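Long-range contacts in glucose-6-phosphate 1-dehydrogenase (Kluyveromyces lactis, PDB 7E6I), which catalyses the NADP-dependent oxidation of glucose 6-phosphate to 6-phosphogluconolactone, the rate-limiting first step of the oxidative pentose phosphate pathway: residues A2-E7 and A422-H427; T25-F30 and P63-P68; T42-Y47 and N78-M83. All coordinates share one frame; numbering follows the deposited sequence.

Interaction 1. Residues A2-E7 and A422-H427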
loop_
_atom_site.group_PDB
_atom_site.type_symbol
_atom_site.label_atom_id
_atom_site.label_comp_id
_atom_site.label_asym_id
_atom_site.label_seq_id
_atom_site.Cartn_x
_atom_site.Cartn_y
_atom_site.Cartn_z
ATOM N N ALA A 2 17.360 -13.480 9.020
ATOM C CA ALA A 2 18.114 -12.342 8.517
ATOM C C ALA A 2 18.678 -11.540 9.687
ATOM O O ALA A 2 18.150 -11.557 10.803
ATOM C CB ALA A 2 17.244 -11.442 7.638
ATOM N N THR A 3 19.769 -10.833 9.421
ATOM C CA THR A 3 20.437 -10.084 10.472
ATOM C C THR A 3 19.648 -8.836 10.840
ATOM O O THR A 3 19.246 -8.061 9.964
ATOM C CB THR A 3 21.841 -9.712 10.013
ATOM O OG1 THR A 3 22.492 -10.881 9.492
ATOM C CG2 THR A 3 22.643 -9.137 11.172
ATOM N N GLN A 4 19.429 -8.631 12.136
ATOM C CA GLN A 4 18.712 -7.450 12.593
ATOM C C GLN A 4 19.673 -6.285 12.809
ATOM O O GLN A 4 20.819 -6.466 13.222
ATOM C CB GLN A 4 17.942 -7.751 13.871
ATOM C CG GLN A 4 16.880 -8.846 13.679
ATOM C CD GLN A 4 16.021 -9.046 14.918
ATOM O OE1 GLN A 4 16.272 -8.439 15.966
ATOM N NE2 GLN A 4 15.013 -9.904 14.810
ATOM N N PHE A 5 19.198 -5.086 12.482
ATOM C CA PHE A 5 19.960 -3.848 12.592
ATOM C C PHE A 5 19.564 -3.182 13.904
ATOM O O PHE A 5 18.400 -2.798 14.076
ATOM C CB PHE A 5 19.665 -2.897 11.426
ATOM C CG PHE A 5 20.284 -3.292 10.099
ATOM C CD1 PHE A 5 20.886 -4.530 9.919
ATOM C CD2 PHE A 5 20.234 -2.406 9.011
ATOM C CE1 PHE A 5 21.431 -4.884 8.681
ATOM C CE2 PHE A 5 20.779 -2.742 7.761
ATOM C CZ PHE A 5 21.377 -3.985 7.596
ATOM N N ASP A 6 20.525 -3.036 14.819
ATOM C CA ASP A 6 20.261 -2.432 16.122
ATOM C C ASP A 6 21.248 -1.304 16.400
ATOM O O ASP A 6 20.918 -0.131 16.211
ATOM C CB ASP A 6 20.325 -3.492 17.226
ATOM C CG ASP A 6 19.552 -3.095 18.488
ATOM O OD1 ASP A 6 18.985 -1.976 18.539
ATOM O OD2 ASP A 6 19.515 -3.914 19.438
ATOM N N GLU A 7 22.464 -1.642 16.818
ATOM C CA GLU A 7 23.445 -0.650 17.259
ATOM C C GLU A 7 24.300 -0.163 16.096
ATOM O O GLU A 7 24.696 -0.943 15.226
ATOM C CB GLU A 7 24.355 -1.224 18.349
ATOM C CG GLU A 7 23.697 -2.242 19.284
ATOM C CD GLU A 7 23.554 -3.652 18.666
ATOM O OE1 GLU A 7 24.352 -4.008 17.765
ATOM O OE2 GLU A 7 22.638 -4.406 19.083
ATOM N N ALA A 422 12.116 -3.429 7.654
ATOM C CA ALA A 422 13.361 -3.370 6.898
ATOM C C ALA A 422 14.569 -3.497 7.826
ATOM O O ALA A 422 15.505 -4.258 7.546
ATOM C CB ALA A 422 13.416 -2.072 6.095
ATOM N N LEU A 423 14.560 -2.761 8.945
ATOM C CA LEU A 423 15.665 -2.863 9.894
ATOM C C LEU A 423 15.839 -4.304 10.351
ATOM O O LEU A 423 16.967 -4.793 10.472
ATOM C CB LEU A 423 15.439 -1.924 11.086
ATOM C CG LEU A 423 15.503 -0.421 10.772
ATOM C CD1 LEU A 423 15.118 0.441 11.958
ATOM C CD2 LEU A 423 16.881 -0.045 10.303
ATOM N N LEU A 424 14.728 -5.022 10.543
ATOM C CA LEU A 424 14.781 -6.426 10.931
ATOM C C LEU A 424 15.025 -7.369 9.759
ATOM O O LEU A 424 15.161 -8.572 9.983
ATOM C CB LEU A 424 13.494 -6.829 11.654
ATOM C CG LEU A 424 13.061 -5.959 12.840
ATOM C CD1 LEU A 424 11.600 -6.195 13.168
ATOM C CD2 LEU A 424 13.924 -6.214 14.049
ATOM N N GLY A 425 15.108 -6.870 8.527
ATOM C CA GLY A 425 15.380 -7.741 7.395
ATOM C C GLY A 425 14.220 -8.600 6.909
ATOM O O GLY A 425 14.448 -9.562 6.163
ATOM N N ASP A 426 12.979 -8.272 7.283
ATOM C CA ASP A 426 11.814 -9.109 6.978
ATOM C C ASP A 426 11.134 -8.609 5.705
ATOM O O ASP A 426 10.525 -7.534 5.709
ATOM C CB ASP A 426 10.844 -9.104 8.160
ATOM C CG ASP A 426 9.627 -9.986 7.931
ATOM O OD1 ASP A 426 9.444 -10.507 6.800
ATOM O OD2 ASP A 426 8.858 -10.183 8.903
ATOM N N HIS A 427 11.195 -9.408 4.631
ATOM C CA HIS A 427 10.644 -9.002 3.340
ATOM C C HIS A 427 9.133 -9.220 3.215
ATOM O O HIS A 427 8.587 -8.987 2.127
ATOM C CB HIS A 427 11.364 -9.735 2.207
ATOM C CG HIS A 427 12.668 -9.111 1.829
ATOM N ND1 HIS A 427 13.877 -9.548 2.331
ATOM C CD2 HIS A 427 12.951 -8.061 1.016
ATOM C CE1 HIS A 427 14.849 -8.807 1.826
ATOM N NE2 HIS A 427 14.316 -7.899 1.025
#
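Phe5 and Leu423 join the N-terminal arm to the end of helix 414-423, where a Schellman motif closes the helix. Gly425, with positive phi, is the first residue to leave helical geometry, and its N returns to Ala422 O at 2.8 Å. The carbonyl of Leu423, in the last turn, accepts a hydrogen bond from the arm: Phe5 N lies 3.0 Å from Leu423 O, with an N-H...O angle of 148° and the donor above the carbonyl plane. Arg148 adds a weak hydrogen bond to the same oxygen, bonds Thr3 O, and makes a cation-pi contact with the Phe5 ring, which also stacks on His117. Phe5 CB lies 3.4 Å from Leu423 O and, more loosely, against Leu423 CD2.

The side chain of Gln4 crosses that of Leu424 at a slant, meeting its CD2 methyl. From CB, chi1 of -61° sets CG beside the backbone N, 4.0 Å from Leu424 CD2. Beyond CG the chain is extended, and CD comes nearest, 3.6 Å from Leu424 CD2. Gln4 OE1 and NE2 lie 3.8 and 3.9 Å from Leu424 CD2, so the amide group meets the methyl about evenly, by van der Waals contact. At the start of the arm, Ala2 CB packs against the turn's backbone, 3.7 Å from Gly425 O.

Interaction 2. Residues T25-F30 and P63-P68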
loop_
_atom_site.group_PDB
_atom_site.type_symbol
_atom_site.label_atom_id
_atom_site.label_comp_id
_atom_site.label_asym_id
_atom_site.label_seq_id
_atom_site.Cartn_x
_atom_site.Cartn_y
_atom_site.Cartn_z
ATOM N N THR A 25 9.074 10.119 5.990
ATOM C CA THR A 25 10.211 9.281 6.360
ATOM C C THR A 25 10.767 9.678 7.721
ATOM O O THR A 25 10.872 8.841 8.629
ATOM C CB THR A 25 11.305 9.355 5.299
ATOM O OG1 THR A 25 10.709 9.388 3.997
ATOM C CG2 THR A 25 12.236 8.146 5.415
ATOM N N PHE A 26 11.120 10.951 7.884
ATOM C CA PHE A 26 11.675 11.398 9.154
ATOM C C PHE A 26 10.641 11.317 10.272
ATOM O O PHE A 26 10.976 10.856 11.373
ATOM C CB PHE A 26 12.261 12.805 9.019
ATOM C CG PHE A 26 13.660 12.800 8.480
ATOM C CD1 PHE A 26 14.743 12.649 9.333
ATOM C CD2 PHE A 26 13.891 12.868 7.112
ATOM C CE1 PHE A 26 16.040 12.612 8.833
ATOM C CE2 PHE A 26 15.179 12.831 6.607
ATOM C CZ PHE A 26 16.254 12.703 7.471
ATOM N N PRO A 27 9.383 11.727 10.052
ATOM C CA PRO A 27 8.386 11.498 11.109
ATOM C C PRO A 27 8.247 10.031 11.496
ATOM O O PRO A 27 8.039 9.726 12.679
ATOM C CB PRO A 27 7.100 12.076 10.503
ATOM C CG PRO A 27 7.580 13.137 9.578
ATOM C CD PRO A 27 8.842 12.587 8.983
ATOM N N ALA A 28 8.384 9.109 10.536
ATOM C CA ALA A 28 8.297 7.693 10.876
ATOM C C ALA A 28 9.508 7.250 11.682
ATOM O O ALA A 28 9.378 6.478 12.640
ATOM C CB ALA A 28 8.157 6.837 9.614
ATOM N N LEU A 29 10.698 7.706 11.288
ATOM C CA LEU A 29 11.891 7.397 12.067
ATOM C C LEU A 29 11.743 7.888 13.496
ATOM O O LEU A 29 12.165 7.211 14.438
ATOM C CB LEU A 29 13.124 8.026 11.428
ATOM C CG LEU A 29 13.768 7.230 10.308
ATOM C CD1 LEU A 29 14.869 8.050 9.654
ATOM C CD2 LEU A 29 14.316 5.952 10.875
ATOM N N PHE A 30 11.133 9.060 13.678
ATOM C CA PHE A 30 10.971 9.593 15.023
ATOM C C PHE A 30 9.997 8.749 15.833
ATOM O O PHE A 30 10.277 8.396 16.984
ATOM C CB PHE A 30 10.500 11.043 14.973
ATOM C CG PHE A 30 10.076 11.569 16.307
ATOM C CD1 PHE A 30 10.979 11.605 17.369
ATOM C CD2 PHE A 30 8.770 11.986 16.519
ATOM C CE1 PHE A 30 10.591 12.072 18.615
ATOM C CE2 PHE A 30 8.374 12.452 17.757
ATOM C CZ PHE A 30 9.287 12.498 18.810
ATOM N N PRO A 63 8.447 20.306 12.324
ATOM C CA PRO A 63 6.997 20.566 12.288
ATOM C C PRO A 63 6.159 19.352 11.972
ATOM O O PRO A 63 4.930 19.443 12.047
ATOM C CB PRO A 63 6.849 21.626 11.190
ATOM C CG PRO A 63 8.155 22.280 11.138
ATOM C CD PRO A 63 9.161 21.214 11.407
ATOM N N PHE A 64 6.767 18.222 11.620
ATOM C CA PHE A 64 6.009 17.052 11.217
ATOM C C PHE A 64 6.180 15.872 12.150
ATOM O O PHE A 64 5.398 14.916 12.055
ATOM C CB PHE A 64 6.391 16.644 9.787
ATOM C CG PHE A 64 6.138 17.725 8.778
ATOM C CD1 PHE A 64 4.849 18.005 8.354
ATOM C CD2 PHE A 64 7.184 18.491 8.286
ATOM C CE1 PHE A 64 4.612 19.017 7.430
ATOM C CE2 PHE A 64 6.958 19.493 7.368
ATOM C CZ PHE A 64 5.673 19.761 6.938
ATOM N N LEU A 65 7.156 15.914 13.050
ATOM C CA LEU A 65 7.252 14.892 14.076
ATOM C C LEU A 65 5.980 14.903 14.914
ATOM O O LEU A 65 5.406 15.961 15.183
ATOM C CB LEU A 65 8.479 15.136 14.946
ATOM C CG LEU A 65 9.800 15.438 14.228
ATOM C CD1 LEU A 65 10.967 15.275 15.194
ATOM C CD2 LEU A 65 10.010 14.566 12.987
ATOM N N LYS A 66 5.520 13.722 15.298
ATOM C CA LYS A 66 4.261 13.573 16.012
ATOM C C LYS A 66 4.534 13.390 17.498
ATOM O O LYS A 66 5.318 12.518 17.881
ATOM C CB LYS A 66 3.478 12.382 15.468
ATOM C CG LYS A 66 2.196 12.758 14.763
ATOM C CD LYS A 66 2.456 13.083 13.320
ATOM C CE LYS A 66 1.420 14.066 12.803
ATOM N NZ LYS A 66 1.610 14.379 11.359
ATOM N N LYS A 67 3.902 14.223 18.329
ATOM C CA LYS A 67 3.987 14.102 19.784
ATOM C C LYS A 67 2.631 13.661 20.318
ATOM O O LYS A 67 1.774 14.504 20.628
ATOM C CB LYS A 67 4.420 15.414 20.447
ATOM C CG LYS A 67 5.608 16.125 19.818
ATOM C CD LYS A 67 5.282 17.598 19.591
ATOM C CE LYS A 67 5.688 18.478 20.766
ATOM N NZ LYS A 67 5.389 19.923 20.501
ATOM N N PRO A 68 2.380 12.356 20.442
ATOM C CA PRO A 68 1.106 11.918 21.025
ATOM C C PRO A 68 1.009 12.200 22.514
ATOM O O PRO A 68 -0.108 12.310 23.034
ATOM C CB PRO A 68 1.087 10.414 20.733
ATOM C CG PRO A 68 2.530 10.030 20.669
ATOM C CD PRO A 68 3.278 11.226 20.143
HETATM O O HOH W 1 6.189 11.114 14.040
#
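This is a largely apolar contact, bridged by one water, between helix 19-34 of the Rossmann-type NADP-binding domain and the loop that joins helices 54-61 and 74-83. Three side chains carry most of it: Phe30 and Pro27, one turn apart on the helix, and Leu65 from the loop.

Leu65 and Phe30 cross at about a right angle. A chi1 of 169° sets Phe30 CG anti to the backbone N; Leu65 CD1 sits over one face of the ring in a CH-pi contact, 4.2 Å from the Phe30 centroid and displaced toward the rim. Leu65 CB approaches the same ring at Phe30 CD2, 3.5 Å away. The other branch, Leu65 CD2, reaches back to the helix and lies 3.9 Å from Pro27 CA. At the edge of the Phe30 ring, close to its plane, is the carbonyl of Lys66, with Lys66 O 3.1 Å from Phe30 CE2; this oxygen also accepts a hydrogen bond from Arg34.

Pro27 and Phe64 lie side by side, pointing the same way, with Pro27 CG 3.7 Å from Phe64 CB; the Phe64 side chain touches Lys22 and Lys23 of helix 19-34. The helix kinks at Pro27, whose N, having no hydrogen, makes no bond to the turn before. The polar link is the water: it donates to Pro27 O at 2.7 Å and accepts from Lys66 N at 3.0 Å, thus serving a backbone group on each segment.

Helix 74-83 adjoins this contact, with Phe80 meeting both Phe30 and Leu65 and Val77 touching Phe30. Elsewhere on helix 19-34, Thr25, Phe26 and Leu29 pack on strand 10-14, while Ala28 touches helix 414-423.

Interaction 3. Residues T42-Y47 and N78-M83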
loop_
_atom_site.group_PDB
_atom_site.type_symbol
_atom_site.label_atom_id
_atom_site.label_comp_id
_atom_site.label_asym_id
_atom_site.label_seq_id
_atom_site.Cartn_x
_atom_site.Cartn_y
_atom_site.Cartn_z
ATOM N N THR A 42 21.984 5.152 16.498
ATOM C CA THR A 42 21.706 5.118 15.072
ATOM C C THR A 42 22.116 6.445 14.460
ATOM O O THR A 42 21.718 7.504 14.955
ATOM C CB THR A 42 20.215 4.876 14.819
ATOM O OG1 THR A 42 19.854 3.554 15.243
ATOM C CG2 THR A 42 19.885 5.042 13.338
ATOM N N LYS A 43 22.890 6.400 13.377
ATOM C CA LYS A 43 23.271 7.627 12.685
ATOM C C LYS A 43 22.315 7.888 11.522
ATOM O O LYS A 43 22.268 7.116 10.560
ATOM C CB LYS A 43 24.719 7.569 12.197
ATOM C CG LYS A 43 25.236 8.934 11.749
ATOM C CD LYS A 43 26.752 9.072 11.876
ATOM C CE LYS A 43 27.199 10.496 11.588
ATOM N NZ LYS A 43 26.023 11.387 11.348
ATOM N N ILE A 44 21.568 8.984 11.603
ATOM C CA ILE A 44 20.602 9.351 10.574
ATOM C C ILE A 44 21.183 10.480 9.736
ATOM O O ILE A 44 21.459 11.569 10.256
ATOM C CB ILE A 44 19.256 9.754 11.189
ATOM C CG1 ILE A 44 18.792 8.677 12.165
ATOM C CG2 ILE A 44 18.226 9.919 10.115
ATOM C CD1 ILE A 44 17.423 8.917 12.719
ATOM N N ILE A 45 21.348 10.229 8.437
ATOM C CA ILE A 45 21.978 11.161 7.500
ATOM C C ILE A 45 21.002 11.472 6.368
ATOM O O ILE A 45 20.565 10.559 5.650
ATOM C CB ILE A 45 23.274 10.591 6.911
ATOM C CG1 ILE A 45 24.275 10.219 8.001
ATOM C CG2 ILE A 45 23.876 11.573 5.944
ATOM C CD1 ILE A 45 25.479 9.489 7.449
ATOM N N GLY A 46 20.705 12.750 6.175
ATOM C CA GLY A 46 19.901 13.192 5.062
ATOM C C GLY A 46 20.780 13.735 3.953
ATOM O O GLY A 46 21.581 14.638 4.177
ATOM N N TYR A 47 20.611 13.189 2.752
ATOM C CA TYR A 47 21.396 13.555 1.579
ATOM C C TYR A 47 20.474 14.127 0.508
ATOM O O TYR A 47 19.416 13.553 0.228
ATOM C CB TYR A 47 22.157 12.322 1.050
ATOM C CG TYR A 47 23.115 12.522 -0.115
ATOM C CD1 TYR A 47 22.651 12.839 -1.384
ATOM C CD2 TYR A 47 24.482 12.332 0.046
ATOM C CE1 TYR A 47 23.526 12.998 -2.448
ATOM C CE2 TYR A 47 25.362 12.489 -1.012
ATOM C CZ TYR A 47 24.882 12.820 -2.254
ATOM O OH TYR A 47 25.759 12.978 -3.307
ATOM N N ASN A 78 14.050 16.510 20.741
ATOM C CA ASN A 78 15.391 17.076 20.628
ATOM C C ASN A 78 16.447 15.983 20.614
ATOM O O ASN A 78 17.451 16.094 19.900
ATOM C CB ASN A 78 15.648 18.059 21.765
ATOM C CG ASN A 78 14.588 19.133 21.848
ATOM O OD1 ASN A 78 14.229 19.757 20.845
ATOM N ND2 ASN A 78 14.074 19.356 23.050
ATOM N N GLU A 79 16.239 14.924 21.398
ATOM C CA GLU A 79 17.111 13.757 21.330
ATOM C C GLU A 79 17.235 13.255 19.897
ATOM O O GLU A 79 18.342 13.075 19.376
ATOM C CB GLU A 79 16.554 12.653 22.220
ATOM C CG GLU A 79 17.166 12.544 23.578
ATOM C CD GLU A 79 16.466 11.496 24.407
ATOM O OE1 GLU A 79 15.219 11.542 24.479
ATOM O OE2 GLU A 79 17.157 10.619 24.968
ATOM N N PHE A 80 16.089 13.042 19.243
ATOM C CA PHE A 80 16.069 12.498 17.890
ATOM C C PHE A 80 16.769 13.429 16.902
ATOM O O PHE A 80 17.615 12.991 16.111
ATOM C CB PHE A 80 14.622 12.248 17.470
ATOM C CG PHE A 80 14.468 11.820 16.046
ATOM C CD1 PHE A 80 14.829 10.541 15.651
ATOM C CD2 PHE A 80 13.966 12.696 15.097
ATOM C CE1 PHE A 80 14.690 10.144 14.341
ATOM C CE2 PHE A 80 13.823 12.300 13.781
ATOM C CZ PHE A 80 14.185 11.024 13.402
ATOM N N LEU A 81 16.413 14.720 16.923
ATOM C CA LEU A 81 17.016 15.677 15.998
ATOM C C LEU A 81 18.533 15.673 16.113
ATOM O O LEU A 81 19.242 15.818 15.113
ATOM C CB LEU A 81 16.456 17.077 16.254
ATOM C CG LEU A 81 14.961 17.238 15.957
ATOM C CD1 LEU A 81 14.546 18.701 15.886
ATOM C CD2 LEU A 81 14.623 16.547 14.658
ATOM N N SER A 82 19.051 15.473 17.324
ATOM C CA SER A 82 20.493 15.437 17.518
ATOM C C SER A 82 21.150 14.236 16.846
ATOM O O SER A 82 22.363 14.259 16.624
ATOM C CB SER A 82 20.820 15.436 19.010
ATOM O OG SER A 82 21.097 14.123 19.459
ATOM N N MET A 83 20.394 13.187 16.525
ATOM C CA MET A 83 20.937 12.061 15.771
ATOM C C MET A 83 20.917 12.290 14.267
ATOM O O MET A 83 21.512 11.502 13.525
ATOM C CB MET A 83 20.163 10.784 16.102
ATOM C CG MET A 83 19.558 10.803 17.482
ATOM S SD MET A 83 18.529 9.361 17.837
ATOM C CE MET A 83 19.600 8.024 17.349
#
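Met83, with the most surface buried here, meets Ile44 and Thr42 where helix 74-83 approaches strand 43-48. The short segments 43-47 and 78-83 come within 8.3 Å at their axes, their N-to-C directions 66° apart.

Met83 makes contact through both its backbone and its side chain. Its carbonyl accepts a hydrogen bond from the strand, Ile44 N to Met83 O at 3.2 Å; the N-H...O angle is 155° and the donor is tilted from the carbonyl plane. The side chain ends at Thr42: it bends at chi3 (50°), and this bend carries Met83 CE to the strand's entrance, 3.2 Å from Thr42 O. Tyr33 of helix 19-34 also touches this side chain.

Ile44 points toward the helix. Its CB lies 3.7 Å from Met83 O, beside the backbone bond, while the extended chi2 sends CD1 on to Phe80. The side chains of Ile44 and Phe80 cross at about a right angle, and the methyl meets the ring obliquely, with Ile44 CD1 3.4 Å from Phe80 CE1.

Thr42 covers the Met83 methyl with its backbone and with Thr42 CB, 4.1 Å from Met83 CE; its hydroxyl bonds instead to Asn39 O.

The strand pairs with 10-14 through Lys43 and Ile45 and with 84-88 through Ile44 and Ser85, in the parallel sheet of the Rossmann-type domain. Phe26 from helix 19-34 joins Ile44 on this side; Ile45, pointing away, packs on helix 94-110.

Interactions 2 and 3 are neighbours within the NADP-binding domain, their centres 12 Å apart. Their segments alternate along the chain, 25-30, 42-47, 63-68, 78-83, and their side chains touch in apolar packing between helices 19-34 and 74-83 and strand 43-48: Phe26 CE1 is 3.7 Å from Ile44 CG2, and Phe80 CZ is 3.7 Å from Leu29 CB. Both are nested inside the much longer loop closed by interaction 1, which brings the chain start, leading into strand 10-14, against the end of helix 414-423, late in the chain. Interaction 1 touches interaction 3, where Asp6 O and Thr42 OG1 come within 4.0 Å in packing, but not interaction 2, whose nearest atoms are about 6 Å away.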